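Local coordinates for protein UL37 (Suid herpesvirus 1, PDB 4K70) that forms part of the inner tegument of the herpesvirus particle and probably helps control viral trafficking, this chain being its N-terminal half, at residues A[218-223]-A[275-280]; A[343-348]-A[373-378]; A[127-132]-A[165-170]; A[255-260]-A[264-269]. All coordinates share one frame; numbering follows the deposited sequence.

Contact 1 of 4, residues A[218-223]-A[275-280]; sequences IADEFF and YVRELR
Arg277 reaches Asp220 with the side of its guanidinium group. Its NE donates to Asp220 OD1 at 2.8 Å, and its NH2 donates to the same oxygen at 2.9 Å. The two hydrogen bonds form a side-on salt bridge in which one carboxylate oxygen takes both N-H groups. Neither bond is straight, with N-H to acceptor angles of 149° and 141°. OD1 lies almost in the guanidinium plane. The carboxylate plane is turned 39° from it, so NE meets OD1 from above the carboxylate, while NH2 comes nearly in line with the C-O bond. The arginine chain is extended from CG to NE and runs alongside the aspartate, pointing the other way. Its NH2 also bonds to the carbonyl oxygen of His224, just past 218-223.

Beside this pair, Tyr275 lies obliquely to Phe223. Its hydroxyl OH is 3.6 Å from Phe223 CB, which sits near the plane of the tyrosine ring. The same hydroxyl accepts a hydrogen bond from the backbone N of Asn228. The loop 275-280 is thus joined to 218-223 and to the chain that follows it.

Asp220 OD2 forms a second salt bridge, to Arg264 of helix 260-271. One carboxylate therefore faces two arginines, whose charges lie close together. The two positive groups probably favour the ionised form of Asp220, whose charge in turn offsets theirs.

Contact 2 of 4, residues A[343-348]-A[373-378]; sequences AGFTRR and CTAVVG
Thr374 sets its methyl group squarely over the ring of Phe345. CG2 is 3.5 Å from the ring centroid and only 4° off the ring normal, a CH-pi contact over the centre of one face. All six ring carbons lie at similar distances from this methyl. The two side chains cross at about a right angle. In Thr374, CG2 stands opposite the backbone N, while OG1 turns back along its own helix to bond the carbonyl oxygen of Ala370. The hydroxyl is thus satisfied, and the methyl faces the phenylalanine. Ala375 CB adds a looser apolar contact, 4.1 Å from Phe345 CE2.

This part is buried and tight, and no hydrogen bond crosses it. The other end of 343-348 differs. Arg347 and Arg348 are exposed and make no contact with 373-378. Arg348 turns to a charged partner instead, Asp351; in one modelled conformer Arg347 can pair with Glu221.

The backbone changes course at the phenylalanine. Gly344, with positive phi, ends the preceding helix in a Schellman motif. Phe345 is the centre of an inverse gamma turn, and Thr346 is the N-cap of the next helix. The connection between helices 333-342 and 347-358 therefore presses its aromatic ring on helix 366-385. Leu353 of helix 347-358 touches both Phe345 and Ala375, while Val323 and Trp324 of helix 321-329 pack on Thr374.

Contact 3 of 4, residues A[127-132]-A[165-170]; sequences VSEWCA and QPRFAT
Trp130 turns the edge of its indole toward the face of Phe168. The five-membered ring and the phenyl ring have centroids 5.0 Å apart and planes at 75°, an edge-to-face, or T-shaped, pair. The closest side-chain atoms are Trp130 CD1 and Phe168 CD2, at 3.6 Å. CD1 sits over the phenyl face but toward its rim. Trp130 CB adds a CH-pi contact, 4.1 Å from the Phe168 ring centroid. The indole lies opposite the backbone N of its own residue, with chi1 at -168°, which brings CB and CD1 to the same phenyl face.

The other face of Phe168 is covered by its neighbour in the chain, since Arg167 CG lies over the ring centre. At the ring edge, Glu129 CB is 3.8 Å from Phe168 CZ and close to the ring plane. The phenyl group is therefore held between an indole and an arginine chain, with Glu129 CB at its edge. Glu129 and Arg167 bring opposite charges together beside the rings, but their ends are modelled too close, so the details of the pairing are doubtful.

The contact packs a loop on a helix in an all-helical fold. Segment 127-132 belongs to helix 120-137, and 165-170 to the connection that leads to helix 175-188.

Further out, Trp130 NE1 donates to the carbonyl oxygen of Leu163, which ties the indole to the same connection. Leu171 packs on the tryptophan, and Leu126 packs on Phe168 from one turn earlier in helix 120-137. Elsewhere on the loop, Ala169 and Thr170 touch helix 438-458.

Contact 4 of 4, residues A[255-260]-A[264-269]; sequences ATPRTA and RVSAAL
The start of helix 260-271 and the chain leading into it make this contact. Pro257, three residues before the helix, folds back against Ser266 in its second turn. Pro257 CG lies 3.1 Å from Ser266 OG and 3.4 Å from Ser266 CB. The carbon pair is tighter than ordinary van der Waals contact. The pyrrolidine thus presses the corner of its ring on the serine side chain. Ser266 OG stands opposite its own carbonyl carbon, with chi1 at -68°. From there it can donate to the carbonyl oxygen of Glu262, one turn back in the helix, or to that of Arg286 in a later loop, sharing or alternating its single proton. The hydroxyl is buried but has acceptors at hand. The proline supplies only carbon atoms to it.

At the helix start, Arg264 N donates to Ala260 O at 3.0 Å, with an N-H to acceptor angle of 159°. This is an i to i+4 bond of the first helical turn. Arg264 CB is also 3.4 Å from Ala260 O. The long arginine side chain leads away from 255-260, and its NH2 bonds to the carbonyl oxygen of Ala274.

Thr259 precedes the first helical residue, and its OG1 accepts from the backbone N of Glu262. Leu279 packs on Pro257 from the following loop. Beside the proline packing, the threonine N-cap and the first-turn backbone bond are those of a capped alpha-helix N-terminus.

In the fold
Contacts 1, 2 and 4 lie on the same side of the chain's centre, and contact 3 lies on the opposite side. Contacts 1 and 4 touch directly, sharing the charged group of Asp220, Arg264 and Arg277 between helices 208-223 and 260-271. Glu221, in the conformer modelled, probably bonds the backbone N of Arg348 and so brings contact 1 to contact 2. Contact 2 is fully buried and apolar. Contact 4 is mostly buried, yet its centre is about 36 Å from that of the chain. Contacts 1 and 3 are partly buried: a salt bridge leads the first, and aromatic packing the second. No strand takes part in any of them.

Contact 1 of 4, residues A[218-223]-A[275-280]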
# COMPACT_ATOMS: atom_id res chain seq x y z
N ILE A 218 -15.50 11.15 -10.84
CA ILE A 218 -15.82 10.02 -9.96
C ILE A 218 -16.44 8.88 -10.77
O ILE A 218 -16.08 7.71 -10.60
CB ILE A 218 -16.78 10.45 -8.83
CG1 ILE A 218 -16.08 11.41 -7.87
CG2 ILE A 218 -17.29 9.21 -8.06
CD1 ILE A 218 -17.04 12.20 -6.98
N ALA A 219 -17.37 9.22 -11.65
CA ALA A 219 -18.01 8.21 -12.49
C ALA A 219 -16.94 7.48 -13.29
O ALA A 219 -16.94 6.25 -13.38
CB ALA A 219 -19.05 8.85 -13.40
N ASP A 220 -15.99 8.25 -13.84
CA ASP A 220 -14.96 7.70 -14.73
C ASP A 220 -13.83 6.91 -14.03
O ASP A 220 -13.35 5.92 -14.56
CB ASP A 220 -14.35 8.81 -15.60
CG ASP A 220 -15.33 9.32 -16.64
OD1 ASP A 220 -16.42 8.71 -16.77
OD2 ASP A 220 -15.03 10.32 -17.32
N GLU A 221 -13.40 7.36 -12.86
CA GLU A 221 -12.30 6.73 -12.14
C GLU A 221 -12.77 5.55 -11.31
O GLU A 221 -12.05 4.58 -11.12
CB GLU A 221 -11.61 7.74 -11.20
CG GLU A 221 -11.11 9.03 -11.87
CD GLU A 221 -9.66 8.95 -12.31
OE1 GLU A 221 -9.13 7.82 -12.40
OE2 GLU A 221 -9.05 10.01 -12.56
N PHE A 222 -13.99 5.65 -10.79
CA PHE A 222 -14.43 4.68 -9.79
C PHE A 222 -15.67 3.84 -10.09
O PHE A 222 -15.92 2.85 -9.40
CB PHE A 222 -14.60 5.38 -8.45
CG PHE A 222 -13.34 6.01 -7.94
CD1 PHE A 222 -12.35 5.24 -7.35
CD2 PHE A 222 -13.12 7.38 -8.06
CE1 PHE A 222 -11.19 5.81 -6.89
CE2 PHE A 222 -11.95 7.96 -7.59
CZ PHE A 222 -10.99 7.17 -7.01
N PHE A 223 -16.45 4.22 -11.10
CA PHE A 223 -17.68 3.49 -11.35
C PHE A 223 -17.79 2.91 -12.75
O PHE A 223 -18.51 1.94 -12.96
CB PHE A 223 -18.91 4.34 -11.01
CG PHE A 223 -19.09 4.57 -9.53
CD1 PHE A 223 -18.44 5.63 -8.91
CD2 PHE A 223 -19.88 3.72 -8.77
CE1 PHE A 223 -18.58 5.84 -7.55
CE2 PHE A 223 -20.03 3.93 -7.41
CZ PHE A 223 -19.39 4.99 -6.79
N TYR A 275 -23.50 8.90 -16.97
CA TYR A 275 -23.06 7.65 -17.60
C TYR A 275 -23.16 7.65 -19.13
O TYR A 275 -22.76 6.69 -19.79
CB TYR A 275 -23.80 6.45 -17.00
CG TYR A 275 -23.41 6.22 -15.56
CD1 TYR A 275 -22.26 5.51 -15.25
CD2 TYR A 275 -24.17 6.73 -14.52
CE1 TYR A 275 -21.88 5.29 -13.93
CE2 TYR A 275 -23.80 6.53 -13.20
CZ TYR A 275 -22.65 5.81 -12.92
OH TYR A 275 -22.27 5.59 -11.61
N VAL A 276 -23.71 8.72 -19.68
CA VAL A 276 -23.67 8.96 -21.11
C VAL A 276 -22.33 9.59 -21.45
O VAL A 276 -21.97 10.64 -20.91
CB VAL A 276 -24.80 9.91 -21.55
CG1 VAL A 276 -24.77 10.10 -23.05
CG2 VAL A 276 -26.14 9.36 -21.11
N ARG A 277 -21.58 8.95 -22.35
CA ARG A 277 -20.22 9.35 -22.64
C ARG A 277 -19.97 9.60 -24.13
O ARG A 277 -18.88 10.00 -24.51
CB ARG A 277 -19.22 8.31 -22.12
CG ARG A 277 -19.18 8.17 -20.61
CD ARG A 277 -17.98 7.32 -20.18
NE ARG A 277 -17.81 7.29 -18.73
CZ ARG A 277 -18.43 6.43 -17.92
NH1 ARG A 277 -19.27 5.54 -18.43
NH2 ARG A 277 -18.22 6.46 -16.61
N GLU A 278 -20.99 9.37 -24.95
CA GLU A 278 -20.84 9.50 -26.40
C GLU A 278 -21.97 10.29 -27.04
O GLU A 278 -23.07 10.36 -26.51
CB GLU A 278 -20.78 8.12 -27.06
CG GLU A 278 -19.83 7.16 -26.37
CD GLU A 278 -20.24 5.71 -26.58
OE1 GLU A 278 -20.49 5.33 -27.74
OE2 GLU A 278 -20.33 4.97 -25.56
N LEU A 279 -21.67 10.88 -28.19
CA LEU A 279 -22.65 11.63 -28.96
C LEU A 279 -22.90 10.97 -30.31
O LEU A 279 -22.03 10.97 -31.18
CB LEU A 279 -22.16 13.06 -29.18
CG LEU A 279 -22.20 14.00 -27.98
CD1 LEU A 279 -21.41 15.26 -28.29
CD2 LEU A 279 -23.65 14.34 -27.63
N ARG A 280 -24.09 10.40 -30.48
CA ARG A 280 -24.50 9.89 -31.79
C ARG A 280 -24.61 11.04 -32.79
O ARG A 280 -25.04 12.14 -32.42
CB ARG A 280 -25.83 9.14 -31.69
CG ARG A 280 -26.89 9.84 -30.86
CD ARG A 280 -28.26 9.13 -30.92
NE ARG A 280 -28.86 9.00 -32.26
CZ ARG A 280 -28.72 9.87 -33.27
NH1 ARG A 280 -27.98 10.96 -33.15
NH2 ARG A 280 -29.33 9.63 -34.43

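Contact 2 of 4, residues A[343-348]-A[373-378]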
# COMPACT_ATOMS: atom_id res chain seq x y z
N ALA A 343 -7.86 20.25 -6.01
CA ALA A 343 -7.61 21.21 -7.09
C ALA A 343 -8.02 20.66 -8.45
O ALA A 343 -7.87 21.33 -9.47
CB ALA A 343 -6.15 21.62 -7.11
N GLY A 344 -8.55 19.44 -8.47
CA GLY A 344 -9.00 18.83 -9.71
C GLY A 344 -7.93 18.03 -10.44
O GLY A 344 -8.15 17.58 -11.56
N PHE A 345 -6.78 17.85 -9.81
CA PHE A 345 -5.74 17.00 -10.36
C PHE A 345 -5.96 15.53 -9.96
O PHE A 345 -5.20 14.95 -9.20
CB PHE A 345 -4.36 17.47 -9.91
CG PHE A 345 -3.86 18.68 -10.69
CD1 PHE A 345 -4.28 19.96 -10.37
CD2 PHE A 345 -2.99 18.52 -11.76
CE1 PHE A 345 -3.81 21.07 -11.08
CE2 PHE A 345 -2.52 19.61 -12.48
CZ PHE A 345 -2.93 20.90 -12.14
N THR A 346 -7.04 14.97 -10.48
CA THR A 346 -7.33 13.55 -10.32
C THR A 346 -6.32 12.75 -11.14
O THR A 346 -5.51 13.34 -11.87
CB THR A 346 -8.72 13.25 -10.84
OG1 THR A 346 -8.78 13.65 -12.21
CG2 THR A 346 -9.75 14.05 -10.07
N ARG A 347 -6.35 11.43 -11.02
CA ARG A 347 -5.41 10.56 -11.73
C ARG A 347 -5.41 10.84 -13.23
O ARG A 347 -4.36 11.00 -13.84
CB ARG A 347 -5.73 9.08 -11.51
CG ARG A 347 -4.71 8.16 -12.17
CD ARG A 347 -5.28 6.77 -12.50
NE ARG A 347 -6.37 6.81 -13.48
CZ ARG A 347 -6.20 6.90 -14.80
NH1 ARG A 347 -4.99 6.98 -15.33
NH2 ARG A 347 -7.27 6.91 -15.59
N ARG A 348 -6.60 10.86 -13.81
CA ARG A 348 -6.73 11.05 -15.25
C ARG A 348 -6.31 12.46 -15.68
O ARG A 348 -5.71 12.65 -16.73
CB ARG A 348 -8.16 10.74 -15.70
CG ARG A 348 -8.46 11.05 -17.13
CD ARG A 348 -7.60 10.24 -18.07
NE ARG A 348 -8.13 10.27 -19.44
CZ ARG A 348 -7.42 9.97 -20.52
NH1 ARG A 348 -6.15 9.60 -20.40
NH2 ARG A 348 -7.98 10.03 -21.72
N CYS A 373 4.51 20.71 -13.39
CA CYS A 373 5.04 20.18 -12.13
C CYS A 373 3.96 19.47 -11.33
O CYS A 373 4.16 18.35 -10.87
CB CYS A 373 5.65 21.31 -11.30
SG CYS A 373 7.30 21.78 -11.91
N THR A 374 2.82 20.12 -11.15
CA THR A 374 1.74 19.52 -10.38
C THR A 374 1.27 18.21 -11.02
O THR A 374 1.01 17.22 -10.32
CB THR A 374 0.55 20.49 -10.24
OG1 THR A 374 1.01 21.71 -9.65
CG2 THR A 374 -0.55 19.89 -9.35
N ALA A 375 1.19 18.19 -12.35
CA ALA A 375 0.68 17.01 -13.05
C ALA A 375 1.70 15.89 -13.06
O ALA A 375 1.35 14.71 -12.90
CB ALA A 375 0.25 17.37 -14.47
N VAL A 376 2.98 16.22 -13.24
CA VAL A 376 4.02 15.18 -13.19
C VAL A 376 4.14 14.53 -11.80
O VAL A 376 4.13 13.30 -11.66
CB VAL A 376 5.39 15.74 -13.61
CG1 VAL A 376 6.47 14.73 -13.32
CG2 VAL A 376 5.39 16.13 -15.09
N VAL A 377 4.28 15.35 -10.76
CA VAL A 377 4.36 14.81 -9.41
C VAL A 377 3.06 14.06 -9.05
O VAL A 377 3.09 13.00 -8.42
CB VAL A 377 4.63 15.93 -8.40
CG1 VAL A 377 4.45 15.41 -6.96
CG2 VAL A 377 6.03 16.48 -8.61
N GLY A 378 1.93 14.62 -9.48
CA GLY A 378 0.63 14.04 -9.20
C GLY A 378 0.47 12.64 -9.78
O GLY A 378 -0.08 11.75 -9.12

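Contact 3 of 4, residues A[127-132]-A[165-170]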
# COMPACT_ATOMS: atom_id res chain seq x y z
N VAL A 127 -0.02 -13.37 17.73
CA VAL A 127 -0.55 -13.54 16.38
C VAL A 127 -2.07 -13.48 16.37
O VAL A 127 -2.67 -12.93 15.45
CB VAL A 127 0.00 -14.80 15.68
CG1 VAL A 127 -0.54 -14.91 14.26
CG2 VAL A 127 1.54 -14.76 15.65
N SER A 128 -2.70 -14.02 17.41
CA SER A 128 -4.13 -13.87 17.59
C SER A 128 -4.50 -12.39 17.63
O SER A 128 -5.44 -11.98 16.96
CB SER A 128 -4.58 -14.54 18.89
OG SER A 128 -4.60 -15.96 18.74
N GLU A 129 -3.77 -11.62 18.43
CA GLU A 129 -4.01 -10.18 18.54
C GLU A 129 -3.77 -9.48 17.22
O GLU A 129 -4.57 -8.64 16.81
CB GLU A 129 -3.09 -9.55 19.59
CG GLU A 129 -3.35 -10.05 20.99
CD GLU A 129 -2.44 -9.39 22.01
OE1 GLU A 129 -1.88 -8.31 21.69
OE2 GLU A 129 -2.29 -9.93 23.12
N TRP A 130 -2.68 -9.84 16.55
CA TRP A 130 -2.37 -9.26 15.25
C TRP A 130 -3.49 -9.55 14.23
O TRP A 130 -3.94 -8.64 13.52
CB TRP A 130 -1.01 -9.77 14.76
CG TRP A 130 -0.47 -9.02 13.57
CD1 TRP A 130 0.40 -7.97 13.59
CD2 TRP A 130 -0.77 -9.28 12.19
NE1 TRP A 130 0.67 -7.57 12.30
CE2 TRP A 130 -0.04 -8.34 11.43
CE3 TRP A 130 -1.58 -10.21 11.52
CZ2 TRP A 130 -0.10 -8.31 10.02
CZ3 TRP A 130 -1.64 -10.17 10.13
CH2 TRP A 130 -0.90 -9.23 9.40
N CYS A 131 -3.97 -10.80 14.18
CA CYS A 131 -5.10 -11.14 13.30
C CYS A 131 -6.36 -10.35 13.65
O CYS A 131 -7.11 -9.97 12.76
CB CYS A 131 -5.42 -12.65 13.33
SG CYS A 131 -4.13 -13.68 12.56
N ALA A 132 -6.60 -10.10 14.93
CA ALA A 132 -7.75 -9.29 15.32
C ALA A 132 -7.60 -7.88 14.78
O ALA A 132 -8.57 -7.27 14.29
CB ALA A 132 -7.91 -9.27 16.84
N GLN A 165 2.77 -1.76 15.24
CA GLN A 165 3.11 -1.19 16.55
C GLN A 165 4.18 -2.04 17.23
O GLN A 165 4.33 -3.22 16.92
CB GLN A 165 1.88 -1.08 17.44
CG GLN A 165 1.21 -2.43 17.76
CD GLN A 165 -0.03 -2.24 18.60
OE1 GLN A 165 0.05 -1.92 19.79
NE2 GLN A 165 -1.20 -2.41 17.99
N PRO A 166 4.92 -1.45 18.19
CA PRO A 166 6.06 -2.11 18.82
C PRO A 166 5.73 -3.45 19.48
O PRO A 166 6.57 -4.34 19.48
CB PRO A 166 6.52 -1.09 19.88
CG PRO A 166 6.11 0.25 19.29
CD PRO A 166 4.77 -0.05 18.62
N ARG A 167 4.54 -3.61 20.04
CA ARG A 167 4.21 -4.90 20.66
C ARG A 167 4.24 -6.03 19.63
O ARG A 167 4.38 -7.21 19.98
CB ARG A 167 2.88 -4.84 21.39
CG ARG A 167 1.69 -4.85 20.48
CD ARG A 167 0.39 -4.62 21.25
NE ARG A 167 0.35 -5.31 22.54
CZ ARG A 167 0.25 -6.62 22.69
NH1 ARG A 167 0.19 -7.41 21.62
NH2 ARG A 167 0.22 -7.16 23.91
N PHE A 168 4.12 -5.67 18.35
CA PHE A 168 4.22 -6.67 17.27
C PHE A 168 5.57 -6.65 16.59
O PHE A 168 5.72 -7.19 15.49
CB PHE A 168 3.12 -6.44 16.24
CG PHE A 168 1.74 -6.67 16.78
CD1 PHE A 168 1.50 -7.71 17.67
CD2 PHE A 168 0.70 -5.82 16.43
CE1 PHE A 168 0.23 -7.92 18.19
CE2 PHE A 168 -0.58 -6.02 16.94
CZ PHE A 168 -0.81 -7.08 17.83
N ALA A 169 6.56 -6.01 17.21
CA ALA A 169 7.90 -5.94 16.64
C ALA A 169 8.52 -7.30 16.32
O ALA A 169 9.18 -7.46 15.30
CB ALA A 169 8.85 -5.11 17.53
N THR A 170 8.31 -8.29 17.19
CA THR A 170 8.89 -9.62 16.92
C THR A 170 8.21 -10.32 15.74
O THR A 170 8.77 -11.28 15.20
CB THR A 170 8.89 -10.54 18.16
OG1 THR A 170 7.55 -10.72 18.65
CG2 THR A 170 9.79 -9.95 19.27

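Contact 4 of 4, residues A[255-260]-A[264-269]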
# COMPACT_ATOMS: atom_id res chain seq x y z
N ALA A 255 -17.46 24.71 -32.39
CA ALA A 255 -18.39 24.61 -31.26
C ALA A 255 -18.65 23.16 -30.85
O ALA A 255 -18.97 22.88 -29.69
CB ALA A 255 -19.69 25.32 -31.57
N THR A 256 -18.50 22.23 -31.79
CA THR A 256 -18.68 20.82 -31.50
C THR A 256 -17.55 20.37 -30.59
O THR A 256 -16.42 20.82 -30.75
CB THR A 256 -18.62 19.97 -32.78
OG1 THR A 256 -19.58 20.46 -33.72
CG2 THR A 256 -18.92 18.51 -32.46
N PRO A 257 -17.86 19.49 -29.62
CA PRO A 257 -16.84 18.82 -28.81
C PRO A 257 -15.75 18.25 -29.72
O PRO A 257 -16.07 17.51 -30.64
CB PRO A 257 -17.63 17.69 -28.15
CG PRO A 257 -18.99 18.28 -27.97
CD PRO A 257 -19.22 19.14 -29.19
N ARG A 258 -14.49 18.61 -29.46
CA ARG A 258 -13.37 18.26 -30.35
C ARG A 258 -12.59 17.04 -29.84
O ARG A 258 -12.31 16.11 -30.60
CB ARG A 258 -12.41 19.45 -30.49
CG ARG A 258 -13.08 20.79 -30.83
CD ARG A 258 -12.22 22.00 -30.40
NE ARG A 258 -11.99 22.03 -28.96
CZ ARG A 258 -11.47 23.07 -28.30
NH1 ARG A 258 -11.30 23.01 -26.98
NH2 ARG A 258 -11.13 24.18 -28.95
N THR A 259 -12.23 17.05 -28.56
CA THR A 259 -11.47 15.94 -27.97
C THR A 259 -12.38 14.91 -27.30
O THR A 259 -13.57 15.17 -27.08
CB THR A 259 -10.43 16.45 -26.96
OG1 THR A 259 -11.09 16.96 -25.79
CG2 THR A 259 -9.59 17.57 -27.58
N ALA A 260 -11.82 13.74 -26.99
CA ALA A 260 -12.56 12.68 -26.31
C ALA A 260 -13.10 13.18 -24.97
O ALA A 260 -14.20 12.80 -24.55
CB ALA A 260 -11.68 11.46 -26.09
N ARG A 264 -17.08 13.45 -24.06
CA ARG A 264 -17.57 12.77 -22.86
C ARG A 264 -18.30 13.74 -21.95
O ARG A 264 -19.36 13.42 -21.42
CB ARG A 264 -16.42 12.09 -22.11
CG ARG A 264 -16.85 11.29 -20.91
CD ARG A 264 -16.84 12.11 -19.62
NE ARG A 264 -17.30 11.30 -18.50
CZ ARG A 264 -18.59 11.04 -18.25
NH1 ARG A 264 -19.52 11.57 -19.02
NH2 ARG A 264 -18.93 10.28 -17.22
N VAL A 265 -17.74 14.94 -21.76
CA VAL A 265 -18.35 15.94 -20.89
C VAL A 265 -19.65 16.48 -21.50
O VAL A 265 -20.68 16.58 -20.82
CB VAL A 265 -17.36 17.09 -20.56
CG1 VAL A 265 -18.07 18.23 -19.86
CG2 VAL A 265 -16.21 16.57 -19.70
N SER A 266 -19.58 16.83 -22.78
CA SER A 266 -20.73 17.38 -23.50
C SER A 266 -21.91 16.42 -23.51
O SER A 266 -23.06 16.83 -23.33
CB SER A 266 -20.35 17.73 -24.94
OG SER A 266 -19.45 18.82 -24.96
N ALA A 267 -21.62 15.15 -23.73
CA ALA A 267 -22.65 14.12 -23.79
C ALA A 267 -23.39 13.99 -22.45
O ALA A 267 -24.61 13.89 -22.41
CB ALA A 267 -22.04 12.80 -24.18
N ALA A 268 -22.64 14.00 -21.36
CA ALA A 268 -23.25 13.92 -20.04
C ALA A 268 -24.05 15.18 -19.74
O ALA A 268 -25.15 15.11 -19.19
CB ALA A 268 -22.20 13.68 -18.96
N LEU A 269 -23.52 16.34 -20.10
CA LEU A 269 -24.23 17.58 -19.84
C LEU A 269 -25.50 17.68 -20.69
O LEU A 269 -26.52 18.16 -20.22
CB LEU A 269 -23.33 18.80 -20.04
CG LEU A 269 -22.27 19.04 -18.95
CD1 LEU A 269 -21.23 20.05 -19.41
CD2 LEU A 269 -22.92 19.50 -17.64